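Acetyl xylan esterase (Paenibacillus sp. R4, PDB 6AGQ) probably hydrolyses acetyl ester groups on xylan and related substrates, as a cold-active esterase of the alpha/beta-hydrolase superfamily. Local coordinates at residues E21-L26 with L250-G255; A195-R200 with M256-R261; G145-A150 with E243-R248; G188-A193 with P209-F214; Y14-T19 with Y286-G291. One frame throughout, in Å; residues are numbered along the deposited sequence.

Contact 1: E21-L26 with L250-G255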
# COMPACT_ATOMS: atom_id res chain seq x y z
N GLU A 21 3.68 17.01 37.65
CA GLU A 21 3.99 16.61 39.01
C GLU A 21 4.06 17.88 39.85
O GLU A 21 4.09 19.02 39.29
CB GLU A 21 5.36 15.95 39.07
CG GLU A 21 5.49 14.68 38.24
CD GLU A 21 4.83 13.49 38.89
OE1 GLU A 21 5.42 12.93 39.85
OE2 GLU A 21 3.74 13.09 38.45
N THR A 22 4.13 17.71 41.18
CA THR A 22 4.11 18.86 42.10
C THR A 22 5.31 19.75 41.93
O THR A 22 5.22 20.96 42.08
CB THR A 22 4.16 18.47 43.58
OG1 THR A 22 3.63 17.17 43.75
CG2 THR A 22 3.37 19.47 44.39
N ASP A 23 6.44 19.12 41.62
CA ASP A 23 7.72 19.78 41.45
C ASP A 23 8.05 20.20 39.97
O ASP A 23 9.22 20.43 39.63
CB ASP A 23 8.81 18.83 41.98
CG ASP A 23 9.17 17.73 40.97
OD1 ASP A 23 8.33 17.42 40.11
OD2 ASP A 23 10.26 17.17 41.01
N PHE A 24 7.04 20.32 39.10
CA PHE A 24 7.24 20.83 37.70
C PHE A 24 8.00 22.15 37.68
O PHE A 24 9.03 22.25 36.96
CB PHE A 24 5.90 21.00 36.98
CG PHE A 24 5.98 21.32 35.50
CD1 PHE A 24 6.04 22.66 35.05
CD2 PHE A 24 5.87 20.30 34.55
CE1 PHE A 24 6.04 22.96 33.70
CE2 PHE A 24 5.83 20.61 33.17
CZ PHE A 24 5.91 21.94 32.75
N ASP A 25 7.53 23.15 38.45
CA ASP A 25 8.22 24.46 38.43
C ASP A 25 9.63 24.40 39.03
O ASP A 25 10.60 24.95 38.46
CB ASP A 25 7.38 25.57 39.05
CG ASP A 25 6.06 25.78 38.29
OD1 ASP A 25 6.07 25.74 37.04
OD2 ASP A 25 5.00 25.96 38.94
N LEU A 26 9.76 23.67 40.14
CA LEU A 26 11.10 23.42 40.70
C LEU A 26 12.10 22.73 39.70
O LEU A 26 13.23 23.17 39.57
CB LEU A 26 11.01 22.64 42.00
CG LEU A 26 12.34 22.22 42.64
CD1 LEU A 26 13.10 23.48 43.03
CD2 LEU A 26 12.12 21.30 43.84
N LEU A 250 7.90 12.16 30.77
CA LEU A 250 7.38 12.96 29.65
C LEU A 250 6.47 14.12 30.07
O LEU A 250 6.37 15.15 29.34
CB LEU A 250 6.68 12.03 28.64
CG LEU A 250 7.59 10.98 27.92
CD1 LEU A 250 6.81 9.92 27.13
CD2 LEU A 250 8.56 11.65 26.99
N SER A 251 5.85 14.00 31.27
CA SER A 251 4.96 15.06 31.77
C SER A 251 5.66 16.44 31.97
O SER A 251 5.07 17.49 31.74
CB SER A 251 4.29 14.57 33.09
OG SER A 251 5.29 14.48 34.15
N TYR A 252 6.92 16.43 32.37
CA TYR A 252 7.76 17.65 32.48
C TYR A 252 7.94 18.39 31.17
O TYR A 252 8.23 19.59 31.19
CB TYR A 252 9.13 17.31 33.05
CG TYR A 252 9.07 16.87 34.50
CD1 TYR A 252 9.07 17.81 35.54
CD2 TYR A 252 8.98 15.53 34.84
CE1 TYR A 252 9.00 17.40 36.87
CE2 TYR A 252 8.92 15.12 36.16
CZ TYR A 252 8.92 16.05 37.17
OH TYR A 252 8.82 15.62 38.49
N PHE A 253 7.72 17.70 30.05
CA PHE A 253 7.95 18.25 28.72
C PHE A 253 6.67 18.38 27.90
O PHE A 253 6.70 18.77 26.71
CB PHE A 253 8.98 17.38 27.99
CG PHE A 253 10.14 17.12 28.79
CD1 PHE A 253 11.17 18.05 28.84
CD2 PHE A 253 10.23 15.97 29.56
CE1 PHE A 253 12.24 17.85 29.69
CE2 PHE A 253 11.28 15.78 30.41
CZ PHE A 253 12.31 16.69 30.43
N ASP A 254 5.53 18.10 28.53
CA ASP A 254 4.27 17.99 27.81
C ASP A 254 3.70 19.39 27.52
O ASP A 254 3.44 20.18 28.43
CB ASP A 254 3.27 17.14 28.58
CG ASP A 254 2.11 16.66 27.71
OD1 ASP A 254 1.43 17.49 27.03
OD2 ASP A 254 1.86 15.43 27.71
N GLY A 255 3.48 19.68 26.24
CA GLY A 255 2.92 20.98 25.83
C GLY A 255 1.60 21.38 26.50
O GLY A 255 1.35 22.55 26.70
O HOH W 1 5.76 16.92 35.44

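Contact 2: A195-R200 with M256-R261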
# COMPACT_ATOMS: atom_id res chain seq x y z
N ALA A 195 7.33 29.72 25.27
CA ALA A 195 6.36 30.61 25.87
C ALA A 195 5.90 30.16 27.26
O ALA A 195 5.50 30.97 28.07
CB ALA A 195 5.17 30.74 24.95
N GLY A 196 5.92 28.86 27.51
CA GLY A 196 5.52 28.34 28.79
C GLY A 196 6.55 28.52 29.89
O GLY A 196 6.18 28.77 31.03
N LEU A 197 7.81 28.39 29.52
CA LEU A 197 8.96 28.49 30.43
C LEU A 197 9.63 29.87 30.50
O LEU A 197 10.54 30.09 31.31
CB LEU A 197 10.01 27.43 30.02
CG LEU A 197 9.55 25.97 30.14
CD1 LEU A 197 10.66 24.99 29.84
CD2 LEU A 197 8.96 25.65 31.52
N ASP A 198 9.19 30.81 29.68
CA ASP A 198 9.80 32.13 29.66
C ASP A 198 8.75 33.18 29.53
O ASP A 198 7.86 33.02 28.71
CB ASP A 198 10.76 32.24 28.45
CG ASP A 198 11.82 33.34 28.62
OD1 ASP A 198 12.90 33.04 29.19
OD2 ASP A 198 11.60 34.51 28.19
N SER A 199 8.88 34.26 30.28
CA SER A 199 7.90 35.38 30.25
C SER A 199 8.02 36.35 29.10
O SER A 199 7.18 37.24 29.01
CB SER A 199 8.02 36.27 31.49
OG SER A 199 7.95 35.52 32.64
N ARG A 200 9.09 36.29 28.34
CA ARG A 200 9.39 37.38 27.38
C ARG A 200 8.51 37.37 26.10
O ARG A 200 8.16 38.46 25.61
CB ARG A 200 10.90 37.44 27.02
CG ARG A 200 11.78 38.05 28.13
CD ARG A 200 13.27 37.77 27.92
NE ARG A 200 13.62 36.32 27.95
CZ ARG A 200 14.85 35.81 27.80
NH1 ARG A 200 15.89 36.60 27.62
NH2 ARG A 200 15.05 34.49 27.84
N MET A 256 0.77 20.42 26.84
CA MET A 256 -0.43 20.68 27.64
C MET A 256 -0.12 21.30 29.03
O MET A 256 -0.76 22.27 29.46
CB MET A 256 -1.15 19.35 27.79
CG MET A 256 -2.41 19.36 28.65
SD MET A 256 -3.12 17.71 28.48
CE MET A 256 -2.23 16.74 29.70
N ASN A 257 0.88 20.78 29.71
CA ASN A 257 1.37 21.42 30.94
C ASN A 257 2.07 22.76 30.71
O ASN A 257 1.94 23.63 31.58
CB ASN A 257 2.30 20.46 31.71
CG ASN A 257 1.60 19.21 32.13
OD1 ASN A 257 0.40 19.23 32.48
ND2 ASN A 257 2.32 18.10 32.12
N MET A 258 2.87 22.91 29.61
CA MET A 258 3.40 24.24 29.24
C MET A 258 2.31 25.28 28.96
O MET A 258 2.40 26.44 29.43
CB MET A 258 4.28 24.17 27.96
CG MET A 258 5.48 23.27 28.07
SD MET A 258 6.49 23.85 29.40
CE MET A 258 7.63 22.46 29.44
N ALA A 259 1.30 24.87 28.19
CA ALA A 259 0.12 25.75 27.84
C ALA A 259 -0.52 26.42 29.04
O ALA A 259 -0.95 27.55 28.98
CB ALA A 259 -0.95 24.97 27.10
N SER A 260 -0.53 25.69 30.14
CA SER A 260 -1.12 26.17 31.41
C SER A 260 -0.33 27.36 32.02
O SER A 260 -0.83 28.06 32.88
CB SER A 260 -1.15 24.97 32.36
OG SER A 260 -1.05 25.39 33.67
N ARG A 261 0.93 27.56 31.60
CA ARG A 261 1.76 28.69 32.06
C ARG A 261 2.02 29.79 31.02
O ARG A 261 2.74 30.71 31.33
CB ARG A 261 3.08 28.16 32.62
CG ARG A 261 2.89 27.31 33.87
CD ARG A 261 3.56 25.97 33.72
NE ARG A 261 3.64 25.29 34.99
CZ ARG A 261 2.97 24.19 35.34
NH1 ARG A 261 2.14 23.58 34.51
NH2 ARG A 261 3.18 23.66 36.56
O HOH W 2 5.05 31.92 30.57

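Contact 3: G145-A150 with E243-R248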
# COMPACT_ATOMS: atom_id res chain seq x y z
N GLY A 145 17.25 8.93 27.21
CA GLY A 145 17.12 9.35 28.62
C GLY A 145 15.70 9.34 29.14
O GLY A 145 15.37 10.05 30.09
N ILE A 146 14.85 8.50 28.55
CA ILE A 146 13.41 8.51 28.85
C ILE A 146 13.02 8.09 30.25
O ILE A 146 11.93 8.48 30.74
CB ILE A 146 12.59 7.75 27.82
CG1 ILE A 146 11.12 8.24 27.85
CG2 ILE A 146 12.73 6.24 27.98
CD1 ILE A 146 10.37 7.86 26.60
N LEU A 147 13.90 7.36 30.94
CA LEU A 147 13.65 6.98 32.34
C LEU A 147 13.91 8.00 33.45
O LEU A 147 13.51 7.76 34.59
CB LEU A 147 14.34 5.66 32.65
CG LEU A 147 13.78 4.53 31.77
CD1 LEU A 147 14.55 3.23 32.06
CD2 LEU A 147 12.26 4.32 31.95
N ASP A 148 14.50 9.15 33.13
CA ASP A 148 14.73 10.19 34.12
C ASP A 148 14.65 11.58 33.45
O ASP A 148 15.44 11.84 32.57
CB ASP A 148 16.12 9.96 34.74
CG ASP A 148 16.51 11.02 35.82
OD1 ASP A 148 15.67 11.85 36.30
OD2 ASP A 148 17.71 11.02 36.21
N PRO A 149 13.75 12.49 33.92
CA PRO A 149 13.67 13.78 33.24
C PRO A 149 14.97 14.62 33.30
O PRO A 149 15.18 15.42 32.42
CB PRO A 149 12.52 14.51 33.96
CG PRO A 149 12.32 13.78 35.23
CD PRO A 149 12.77 12.37 35.01
N ALA A 150 15.79 14.44 34.32
CA ALA A 150 17.06 15.14 34.44
C ALA A 150 17.99 14.88 33.26
O ALA A 150 18.77 15.76 32.93
CB ALA A 150 17.77 14.78 35.74
N GLU A 243 5.79 1.80 32.76
CA GLU A 243 5.00 2.82 32.06
C GLU A 243 4.89 4.07 32.88
O GLU A 243 4.78 5.16 32.32
CB GLU A 243 3.58 2.34 31.66
CG GLU A 243 2.56 2.06 32.80
CD GLU A 243 1.83 3.27 33.45
OE1 GLU A 243 1.33 3.12 34.60
OE2 GLU A 243 1.71 4.37 32.84
N GLU A 244 4.87 3.91 34.21
CA GLU A 244 4.63 5.04 35.12
C GLU A 244 5.82 6.02 35.06
O GLU A 244 5.66 7.18 34.80
CB GLU A 244 4.38 4.53 36.55
CG GLU A 244 3.71 5.53 37.48
CD GLU A 244 3.86 5.18 38.97
OE1 GLU A 244 4.50 5.98 39.68
OE2 GLU A 244 3.35 4.12 39.43
N GLN A 245 7.03 5.52 35.25
CA GLN A 245 8.24 6.30 35.01
C GLN A 245 8.28 6.89 33.59
O GLN A 245 8.58 8.07 33.43
CB GLN A 245 9.50 5.48 35.33
CG GLN A 245 10.82 6.26 35.38
CD GLN A 245 10.75 7.53 36.22
OE1 GLN A 245 10.61 7.45 37.43
NE2 GLN A 245 10.81 8.73 35.56
N VAL A 246 7.94 6.12 32.57
CA VAL A 246 7.99 6.68 31.19
C VAL A 246 7.11 7.94 31.07
O VAL A 246 7.62 8.98 30.67
CB VAL A 246 7.67 5.64 30.11
CG1 VAL A 246 7.52 6.30 28.75
CG2 VAL A 246 8.76 4.60 30.02
N TYR A 247 5.84 7.89 31.50
CA TYR A 247 4.94 9.03 31.33
C TYR A 247 5.16 10.11 32.37
O TYR A 247 4.85 11.28 32.11
CB TYR A 247 3.46 8.59 31.26
CG TYR A 247 3.18 7.78 30.00
CD1 TYR A 247 3.29 8.36 28.73
CD2 TYR A 247 2.89 6.43 30.04
CE1 TYR A 247 3.07 7.64 27.57
CE2 TYR A 247 2.69 5.69 28.87
CZ TYR A 247 2.74 6.30 27.66
OH TYR A 247 2.56 5.58 26.49
N ARG A 248 5.68 9.78 33.54
CA ARG A 248 6.09 10.85 34.47
C ARG A 248 7.32 11.62 33.93
O ARG A 248 7.36 12.82 34.03
CB ARG A 248 6.32 10.31 35.89
CG ARG A 248 7.08 11.29 36.79
CD ARG A 248 7.07 10.84 38.23
NE ARG A 248 7.88 9.62 38.39
CZ ARG A 248 7.40 8.38 38.60
NH1 ARG A 248 8.27 7.37 38.74
NH2 ARG A 248 6.09 8.13 38.68

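Contact 4: G188-A193 with P209-F214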
# COMPACT_ATOMS: atom_id res chain seq x y z
N GLY A 188 6.17 23.53 16.92
CA GLY A 188 5.01 24.05 17.62
C GLY A 188 5.06 23.68 19.05
O GLY A 188 4.80 24.52 19.90
N GLY A 189 5.44 22.43 19.34
CA GLY A 189 5.78 22.02 20.71
C GLY A 189 6.87 22.84 21.35
O GLY A 189 6.74 23.24 22.55
N LEU A 190 7.97 23.08 20.61
CA LEU A 190 9.03 23.96 21.12
C LEU A 190 8.58 25.38 21.38
O LEU A 190 9.10 25.98 22.30
CB LEU A 190 10.35 24.01 20.24
CG LEU A 190 10.94 22.59 19.96
CD1 LEU A 190 12.23 22.55 19.17
CD2 LEU A 190 11.11 21.84 21.27
N ALA A 191 7.72 25.97 20.54
CA ALA A 191 7.21 27.31 20.81
C ALA A 191 6.26 27.32 22.03
O ALA A 191 6.21 28.34 22.73
CB ALA A 191 6.46 27.91 19.62
N LEU A 192 5.49 26.28 22.26
CA LEU A 192 4.68 26.23 23.52
C LEU A 192 5.64 26.14 24.74
O LEU A 192 5.38 26.75 25.79
CB LEU A 192 3.69 25.03 23.54
CG LEU A 192 2.51 25.03 22.56
CD1 LEU A 192 1.71 23.75 22.70
CD2 LEU A 192 1.59 26.21 22.77
N ALA A 193 6.75 25.41 24.60
CA ALA A 193 7.77 25.32 25.67
C ALA A 193 8.40 26.69 25.94
O ALA A 193 8.63 27.10 27.07
CB ALA A 193 8.86 24.32 25.30
N PRO A 209 0.95 21.22 16.99
CA PRO A 209 2.07 20.99 17.86
C PRO A 209 2.18 19.51 18.28
O PRO A 209 1.18 18.88 18.67
CB PRO A 209 1.82 21.91 19.03
CG PRO A 209 0.36 22.20 19.01
CD PRO A 209 -0.03 22.14 17.58
N PHE A 210 3.40 19.00 18.14
CA PHE A 210 3.89 17.72 18.62
C PHE A 210 4.30 17.91 20.07
O PHE A 210 4.25 19.05 20.60
CB PHE A 210 5.06 17.31 17.71
CG PHE A 210 5.69 16.01 18.03
CD1 PHE A 210 4.98 14.83 17.91
CD2 PHE A 210 7.03 15.95 18.38
CE1 PHE A 210 5.57 13.60 18.18
CE2 PHE A 210 7.62 14.74 18.68
CZ PHE A 210 6.88 13.56 18.60
N LEU A 211 4.59 16.80 20.77
CA LEU A 211 4.95 16.85 22.21
C LEU A 211 3.80 17.29 23.13
O LEU A 211 4.04 17.90 24.18
CB LEU A 211 6.17 17.75 22.49
CG LEU A 211 7.33 17.64 21.47
CD1 LEU A 211 8.34 18.79 21.50
CD2 LEU A 211 8.02 16.30 21.67
N CYS A 212 2.57 16.93 22.78
CA CYS A 212 1.39 17.28 23.59
C CYS A 212 0.64 16.00 23.92
O CYS A 212 0.51 15.11 23.09
CB CYS A 212 0.42 18.25 22.90
SG CYS A 212 1.11 19.90 22.48
N HIS A 213 0.11 15.97 25.13
CA HIS A 213 -0.70 14.93 25.66
C HIS A 213 -0.15 13.54 25.34
O HIS A 213 -0.83 12.75 24.68
CB HIS A 213 -2.14 15.18 25.16
CG HIS A 213 -3.19 14.51 25.98
ND1 HIS A 213 -2.91 13.92 27.20
CD2 HIS A 213 -4.52 14.36 25.79
CE1 HIS A 213 -4.02 13.40 27.70
NE2 HIS A 213 -5.01 13.65 26.86
N PHE A 214 1.11 13.29 25.76
CA PHE A 214 1.88 12.07 25.39
C PHE A 214 1.18 10.71 25.49
O PHE A 214 1.29 9.88 24.60
CB PHE A 214 3.18 11.97 26.16
CG PHE A 214 4.28 12.89 25.66
CD1 PHE A 214 4.94 12.63 24.46
CD2 PHE A 214 4.67 13.99 26.41
CE1 PHE A 214 5.96 13.45 24.00
CE2 PHE A 214 5.68 14.82 25.97
CZ PHE A 214 6.33 14.55 24.75

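Contact 5: Y14-T19 with Y286-G291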
# COMPACT_ATOMS: atom_id res chain seq x y z
N TYR A 14 -12.74 19.70 25.15
CA TYR A 14 -11.81 18.66 25.61
C TYR A 14 -10.67 19.28 26.41
O TYR A 14 -9.78 19.93 25.87
CB TYR A 14 -11.25 17.80 24.46
CG TYR A 14 -10.38 16.64 24.93
CD1 TYR A 14 -10.81 15.76 25.93
CD2 TYR A 14 -9.11 16.42 24.38
CE1 TYR A 14 -10.02 14.70 26.35
CE2 TYR A 14 -8.31 15.37 24.80
CZ TYR A 14 -8.74 14.51 25.78
OH TYR A 14 -7.88 13.47 26.20
N LYS A 15 -10.72 19.05 27.71
CA LYS A 15 -9.82 19.66 28.63
C LYS A 15 -9.45 18.60 29.68
O LYS A 15 -9.90 18.65 30.81
CB LYS A 15 -10.52 20.88 29.22
CG LYS A 15 -9.61 21.69 30.11
CD LYS A 15 -10.17 23.08 30.37
CE LYS A 15 -9.20 23.74 31.32
NZ LYS A 15 -9.53 25.11 31.70
N PRO A 16 -8.60 17.63 29.31
CA PRO A 16 -8.20 16.58 30.26
C PRO A 16 -7.37 17.12 31.42
O PRO A 16 -6.88 18.25 31.35
CB PRO A 16 -7.33 15.65 29.38
CG PRO A 16 -6.72 16.60 28.39
CD PRO A 16 -7.72 17.67 28.14
N GLU A 17 -7.19 16.33 32.47
CA GLU A 17 -6.48 16.75 33.69
C GLU A 17 -4.98 16.99 33.41
O GLU A 17 -4.34 16.30 32.60
CB GLU A 17 -6.74 15.71 34.84
CG GLU A 17 -5.53 15.19 35.64
CD GLU A 17 -5.86 14.10 36.70
OE1 GLU A 17 -6.89 13.39 36.61
OE2 GLU A 17 -5.08 13.94 37.66
N LEU A 18 -4.40 18.01 34.03
CA LEU A 18 -2.96 18.20 33.92
C LEU A 18 -2.18 17.04 34.60
O LEU A 18 -2.60 16.46 35.58
CB LEU A 18 -2.51 19.56 34.46
CG LEU A 18 -3.09 20.79 33.74
CD1 LEU A 18 -2.79 22.06 34.54
CD2 LEU A 18 -2.54 20.90 32.32
N THR A 19 -1.05 16.70 34.01
CA THR A 19 -0.21 15.65 34.48
C THR A 19 1.06 16.19 35.10
O THR A 19 1.93 15.39 35.45
CB THR A 19 0.17 14.78 33.28
OG1 THR A 19 0.91 15.58 32.32
CG2 THR A 19 -1.14 14.21 32.62
N TYR A 286 -4.34 23.64 23.65
CA TYR A 286 -5.15 24.87 23.34
C TYR A 286 -6.15 25.20 24.45
O TYR A 286 -6.22 26.31 24.93
CB TYR A 286 -5.92 24.70 21.99
CG TYR A 286 -6.75 25.90 21.58
CD1 TYR A 286 -6.12 27.04 21.10
CD2 TYR A 286 -8.15 25.92 21.70
CE1 TYR A 286 -6.81 28.15 20.75
CE2 TYR A 286 -8.87 27.06 21.33
CZ TYR A 286 -8.18 28.17 20.85
OH TYR A 286 -8.77 29.38 20.44
N ASN A 287 -6.85 24.20 24.96
CA ASN A 287 -7.89 24.44 25.98
C ASN A 287 -7.35 24.71 27.40
O ASN A 287 -8.13 25.06 28.29
CB ASN A 287 -8.90 23.28 26.00
CG ASN A 287 -9.81 23.30 24.80
OD1 ASN A 287 -10.12 24.37 24.30
ND2 ASN A 287 -10.23 22.14 24.32
N HIS A 288 -6.04 24.56 27.58
CA HIS A 288 -5.33 24.95 28.80
C HIS A 288 -4.52 26.25 28.72
O HIS A 288 -3.99 26.69 29.70
CB HIS A 288 -4.37 23.79 29.22
CG HIS A 288 -5.05 22.71 29.99
ND1 HIS A 288 -5.34 21.47 29.45
CD2 HIS A 288 -5.55 22.70 31.25
CE1 HIS A 288 -5.94 20.73 30.36
NE2 HIS A 288 -6.09 21.45 31.46
N LEU A 289 -4.42 26.87 27.58
CA LEU A 289 -3.74 28.17 27.46
C LEU A 289 -4.35 29.14 28.46
O LEU A 289 -5.56 29.16 28.60
CB LEU A 289 -3.87 28.71 26.05
CG LEU A 289 -3.10 27.91 24.97
CD1 LEU A 289 -3.49 28.42 23.61
CD2 LEU A 289 -1.59 28.02 25.12
N ALA A 290 -3.52 29.87 29.18
CA ALA A 290 -3.99 30.81 30.18
C ALA A 290 -4.33 32.19 29.53
O ALA A 290 -5.25 32.87 30.00
CB ALA A 290 -2.94 30.96 31.29
N GLY A 291 -3.66 32.57 28.44
CA GLY A 291 -3.87 33.93 27.87
C GLY A 291 -4.84 33.91 26.71
O GLY A 291 -5.31 32.86 26.33

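Contact 1: E21-L26 with L250-G255
The turn leading into helix 24-36, with Phe24 at its start, meets the chain just past helix 243-251 through Tyr252, whose ring is inserted between Glu21, Asp23 and Phe24. Two type I turns face each other here, Glu21 to Phe24 and Ser251 to Asp254. At its tip, Tyr252 OH donates to Asp23 OD1, which lies in the ring plane at the edge. The O-O separation of 2.5 Å is very short, so its exact value is doubtful. The carboxylate is turned 71° from the ring plane, and CG of Asp23 sits between the backbone N and the carbonyl carbon (chi1 79°). Glu21 supplies its methylene, CG lying 3.5 Å from Tyr252 OH. Ser251 O meets the Phe24 ring at its edge, 3.5 Å from CE2; Tyr252 O is 3.3 Å from the same CE2, while CD2 of Phe24 approaches Tyr252 CD1 at 4.2 Å. One water links the Glu21 backbone to the Ser251 hydroxyl, accepting from Glu21 N at 3.0 Å and donating to Ser251 OG at 2.8 Å. It lies over the centre of one face of the Tyr252 ring. Ser251 OG is also bonded to Arg248 O, and Trp28 NE1 is paired with Tyr252 O. Ser251's side chain is about 4 Å from a bound zinc ion. The contact joins the start of helix 24-36 to the helical insertion between strands 203-207 and 265-271 of the alpha/beta-hydrolase fold.

Contact 2: A195-R200 with M256-R261
Helix 186-197 ends against the short helix 255-259, where Gly196 and Met258 bring their CA atoms within 4.6 Å. The bare face of Gly196 is what permits this approach: its CA rests 3.7 Å from Met258 O, and its own carbonyl O lies 3.5 Å from Arg261 CB. Beside this backbone contact, Leu197 and Met258 supply the apolar part. Met258 SD is 3.7 Å from Leu197 CD2, and its CE reaches both methyls of the leucine. The methionine chain bends at chi2 (-59°), which places SD beside Leu197. The helix that ends here is the one that directly follows the putative nucleophile elbow in this alpha/beta-hydrolase fold, so the contact lies at the far end of that helix from the elbow. On the polar side a water bridges Ala195 O and Arg261 O, donating to each at 2.7 Å, although it has more acceptors near it than protons to give. Arg261 touches Gly196 with its CB, while its guanidinium heads elsewhere: NH1 donates to Asn257 O, also pairing with Asn20, and NE forms a salt bridge with Asp25. Within 195-200 itself, Arg200 NE and NH2 grip the Asp198 carboxylate side-on as a salt bridge, and Asp166 also pairs with Arg200.

Contact 3: G145-A150 with E243-R248
Ile146, the second residue of the type I turn from Gly145 to Asp148, sends its CD1 against Val246 CG1 of helix 243-251, at 3.9 Å. CG1 of the isoleucine is anti to the backbone N (chi1 -158°), and from there the chain continues extended to the valine. Ile146 O is hydrogen-bonded to Thr249 OG1, one turn further along the helix. Leu147 follows on the neighbouring flank: its CD2 is 4.0 Å from the other valine methyl, CG2, and 4.2 Å from Gln245 CG, so Val246 offers one branch to each of the two turn residues. Trp232 of helix 226-236 packs on Ile146, Leu147 and Val246 alike. Leu147 O faces the folded side chain of Gln245. It lies 3.2 Å from CG and 3.0 Å from NE2, but the angle is too poor for a hydrogen bond, and NE2 bonds to Thr249 OG1 instead. Gln245 is bent at chi2 (48°), which brings CD to 3.2 Å from Leu147 O, while OE1 accepts from Arg248 NH1 at 2.7 Å. Asp148 turns away from the helix, its OD1 accepting from Ala150 N in an Asx turn, from above the carboxylate plane. Pro149 has its CD 4.2 Å from Gln245 NE2, with the two side chains crossing at about a right angle. The arrangement joins the long loop between strand 114-118 and helix 153-170 to the helical insertion between strands 203-207 and 265-271, a position where alpha/beta hydrolases commonly carry cap elements.

Contact 4: G188-A193 with P209-F214
Gly188 and Gly189 make a smooth hollow on helix 186-197, and the ring of Pro209 settles into it. The CA atoms of Gly188 and Pro209 are 4.3 Å apart, and Pro209 CB lies 3.7 Å from Gly189 N and equally near Gly188 C, directly on the helix backbone. The next bump is a carbonyl: Phe210 O reaches Gly189 CA at 3.3 Å, a CA-H...O contact with an angle of 120° at the hydrogen, therefore bent. Leu211 fills the side of the hollow next to Leu190, where its CD1 is 4.2 Å from Gly189 CA and 4.1 Å from Leu190 CD2. Phe210 O and Leu211 CD1 thus crowd the place where a CB on Gly189 would lie, so the fit uses bare backbone. Leu190 starts off away from the loop, and a branch at its tip makes the return contact. On the far flank the roles reverse, because Leu192 projects from the helix into the notch between Pro209 and Cys212. Its CD1 touches Pro209 CB at 4.1 Å and Cys212 SG at 3.9 Å. The Phe210 backbone is hydrogen-bonded to Ser185, the residue at the centre of the putative GxSxG elbow that precedes the helix. Tyr158 of helix 153-170 packs on both Leu190 and Leu211. Every touching residue is buried, and no hydrogen bond links the two segments, which implies that their mutual fit rests on apolar shape matching and one bent C-H...O contact.

Contact 5: Y14-T19 with Y286-G291
Asn287 and Tyr14 provide the one hydrogen bond across this surface contact, between the N-terminal loop and the turn that ends helix 279-286. Asn287 ND2 donates to Tyr14 O over 2.7 Å with an N-H...O angle of 164°. The bond is nearly straight and the acceptor lies close to the amide plane, although the donor stands 44° above the plane of the Tyr14 carbonyl. The second kind of interaction is CH-pi, and it takes both faces of the His288 imidazole. Leu18 CD2 sits over the centre of one face, 3.7 Å from the ring centroid, whereas Lys15 CG lies over the opposite face, displaced toward the rim at 4.0 Å. Leu18 and His288 run antiparallel alongside one another; Lys15 runs at a slant to the ring. With its CG anti to the backbone N (chi1 -174°) and the rest of its chain extended, Lys15 also brings CD and CE to 3.5 Å from Asn287 O. Its NZ ends 5.0 Å from His288 NE2, near enough that the lysine charge may disfavour a protonated imidazole. Outside bonds hold the polar groups: His288 ND1 pairs with Ala284 O, and Tyr14 OH with His213 NE2. Among apolar neighbours, Met256 packs on both Pro16 and His288. A histidine sandwiched between two aliphatic chains, beside an asparagine bonded to the Tyr14 backbone, joins the N-terminal loop to the turn before strand 293-298, the edge strand of the alpha/beta-hydrolase sheet.

In the fold
Contact 5 spans the longest stretch of chain, from 14-19 to 286-291, and the other four lie within that span. Contacts 3 and 4 fall within the span of contact 1, while the segments of contact 2 alternate with those of contacts 1, 3 and 4. Contacts 1 and 3 both use helix 243-251, their centres about 11 Å apart, and contacts 2 and 4 share helix 186-197 at the same separation. Asp254 and Gly255 of contact 1 bond to His213 and Leu211 of contact 4. Contacts 3 and 5 are the farthest apart, with centres about 22 Å from each other. Together they bind the N-terminal loop and the helices inserted before strand 265-271 to the elements surrounding the central sheet.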